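VMB-1 (PDB 6JV4) probably hydrolyses beta-lactam antibiotics to substituted beta-amino acids, as a subclass B1 metallo-beta-lactamase with two zinc ions in its active site. Local coordinates at residues A[40-45]-A[66-71]. Numbering follows the deposited sequence.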
loop_
_atom_site.group_PDB
_atom_site.type_symbol
_atom_site.label_atom_id
_atom_site.label_comp_id
_atom_site.label_asym_id
_atom_site.label_seq_id
_atom_site.Cartn_x
_atom_site.Cartn_y
_atom_site.Cartn_z
ATOM N N GLY A 40 5.549 -1.774 -1.961
ATOM C CA GLY A 40 5.113 -0.412 -1.604
ATOM C C GLY A 40 5.831 0.558 -2.518
ATOM O O GLY A 40 6.535 0.088 -3.472
ATOM N N LEU A 41 5.763 1.841 -2.210
ATOM C CA LEU A 41 6.398 2.870 -3.044
ATOM C C LEU A 41 7.293 3.773 -2.198
ATOM O O LEU A 41 7.055 3.964 -1.006
ATOM C CB LEU A 41 5.381 3.690 -3.830
ATOM C CG LEU A 41 4.424 2.910 -4.749
ATOM C CD1 LEU A 41 3.490 3.890 -5.412
ATOM C CD2 LEU A 41 5.173 2.127 -5.818
ATOM N N VAL A 42 8.221 4.399 -2.893
ATOM C CA VAL A 42 8.929 5.603 -2.395
ATOM C C VAL A 42 8.637 6.712 -3.389
ATOM O O VAL A 42 8.834 6.481 -4.601
ATOM C CB VAL A 42 10.434 5.391 -2.243
ATOM C CG1 VAL A 42 11.099 6.680 -1.867
ATOM C CG2 VAL A 42 10.774 4.303 -1.237
ATOM N N VAL A 43 8.081 7.796 -2.890
ATOM C CA VAL A 43 7.729 8.970 -3.723
ATOM C C VAL A 43 8.673 10.096 -3.337
ATOM O O VAL A 43 8.771 10.456 -2.132
ATOM C CB VAL A 43 6.247 9.342 -3.612
ATOM C CG1 VAL A 43 5.902 10.547 -4.491
ATOM C CG2 VAL A 43 5.379 8.162 -3.981
ATOM N N ILE A 44 9.298 10.669 -4.364
ATOM C CA ILE A 44 10.318 11.743 -4.186
ATOM C C ILE A 44 9.676 13.048 -4.645
ATOM O O ILE A 44 9.132 13.080 -5.775
ATOM C CB ILE A 44 11.593 11.429 -4.974
ATOM C CG1 ILE A 44 12.229 10.119 -4.518
ATOM C CG2 ILE A 44 12.598 12.593 -4.897
ATOM C CD1 ILE A 44 13.220 9.581 -5.485
ATOM N N ASN A 45 9.769 14.063 -3.785
ATOM C CA ASN A 45 9.248 15.430 -3.981
ATOM C C ASN A 45 10.376 16.409 -3.609
ATOM O O ASN A 45 10.564 16.689 -2.418
ATOM C CB ASN A 45 7.969 15.657 -3.171
ATOM C CG ASN A 45 7.318 16.996 -3.425
ATOM O OD1 ASN A 45 7.296 17.424 -4.561
ATOM N ND2 ASN A 45 6.773 17.644 -2.407
ATOM N N GLU A 66 18.352 3.805 4.601
ATOM C CA GLU A 66 19.788 4.032 4.230
ATOM C C GLU A 66 19.862 4.438 2.759
ATOM O O GLU A 66 20.608 5.389 2.419
ATOM C CB GLU A 66 20.650 2.787 4.495
ATOM C CG GLU A 66 20.899 2.523 5.962
ATOM C CD GLU A 66 21.270 1.091 6.351
ATOM O OE1 GLU A 66 21.138 0.758 7.573
ATOM O OE2 GLU A 66 21.686 0.295 5.446
ATOM N N TRP A 67 19.156 3.741 1.874
ATOM C CA TRP A 67 19.196 4.020 0.418
ATOM C C TRP A 67 18.666 5.412 0.136
ATOM O O TRP A 67 19.315 6.138 -0.654
ATOM C CB TRP A 67 18.399 2.987 -0.362
ATOM C CG TRP A 67 18.320 3.244 -1.828
ATOM C CD1 TRP A 67 19.201 2.837 -2.785
ATOM C CD2 TRP A 67 17.232 3.876 -2.525
ATOM N NE1 TRP A 67 18.742 3.187 -4.031
ATOM C CE2 TRP A 67 17.547 3.841 -3.900
ATOM C CE3 TRP A 67 16.058 4.507 -2.116
ATOM C CZ2 TRP A 67 16.707 4.381 -4.874
ATOM C CZ3 TRP A 67 15.235 5.057 -3.078
ATOM C CH2 TRP A 67 15.563 5.007 -4.434
ATOM N N ILE A 68 17.543 5.777 0.761
ATOM C CA ILE A 68 16.946 7.134 0.579
ATOM C C ILE A 68 17.976 8.191 0.993
ATOM O O ILE A 68 18.213 9.126 0.212
ATOM C CB ILE A 68 15.621 7.266 1.348
ATOM C CG1 ILE A 68 14.551 6.368 0.715
ATOM C CG2 ILE A 68 15.164 8.721 1.396
ATOM C CD1 ILE A 68 13.292 6.298 1.531
ATOM N N GLU A 69 18.527 8.065 2.196
ATOM C CA GLU A 69 19.460 9.078 2.740
ATOM C C GLU A 69 20.736 9.117 1.884
ATOM O O GLU A 69 21.235 10.243 1.678
ATOM C CB GLU A 69 19.677 8.799 4.223
ATOM C CG GLU A 69 18.417 9.044 5.035
ATOM C CD GLU A 69 18.530 8.925 6.550
ATOM O OE1 GLU A 69 19.513 8.352 7.029
ATOM O OE2 GLU A 69 17.594 9.370 7.249
ATOM N N ALA A 70 21.225 7.986 1.376
ATOM C CA ALA A 70 22.442 7.922 0.525
ATOM C C ALA A 70 22.191 8.620 -0.816
ATOM O O ALA A 70 23.179 8.935 -1.504
ATOM C CB ALA A 70 22.927 6.510 0.314
ATOM N N LYS A 71 20.941 8.866 -1.206
ATOM C CA LYS A 71 20.622 9.630 -2.441
ATOM C C LYS A 71 20.566 11.130 -2.138
ATOM O O LYS A 71 20.240 11.893 -3.043
ATOM C CB LYS A 71 19.322 9.129 -3.070
ATOM C CG LYS A 71 19.458 7.826 -3.824
ATOM C CD LYS A 71 18.148 7.251 -4.321
ATOM C CE LYS A 71 17.353 8.163 -5.238
ATOM N NZ LYS A 71 18.013 8.333 -6.556
#
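With CG1 of Val42 turned anti to its own backbone nitrogen (chi1 174°) and CG1 of Ile68 anti to its carbonyl carbon, chi2 (172°) carrying CD1 straight on, strand and helix methyls reach toward each other tip to tip. Val42 CG1 and Ile68 CD1 meet at 4.1 Å, although the CA atoms of these residues stay 8.7 Å apart. Lys71 passes its aliphatic chain over the Trp67 indole, its CD lying 3.2 Å above one face and offset toward the rim. A turn at chi3 (58°) brings CE of Lys71 to 4.4 Å from CD1 of Ile44, a looser van der Waals touch by the methylene bearing the ammonium group. CZ3 of Trp67 stops 4.6 Å from CG1 of Val42; the indole meets Tyr22 of strand 21-30 edge-to-face, while Ile68 also rests on Ala49 of strand 48-52. Helix 58-70 thus lies on one face of the seven-stranded sheet, and Val43, pointing to the other, packs on Leu153 of the second sheet, the layering of the alpha-beta/beta-alpha metallo-beta-lactamase fold. No hydrogen bond or salt bridge links the segments: with only 138 Å² buried, the contact, away from the zinc site, probably rests on dispersion and apolar burial, alongside the neighbouring packing.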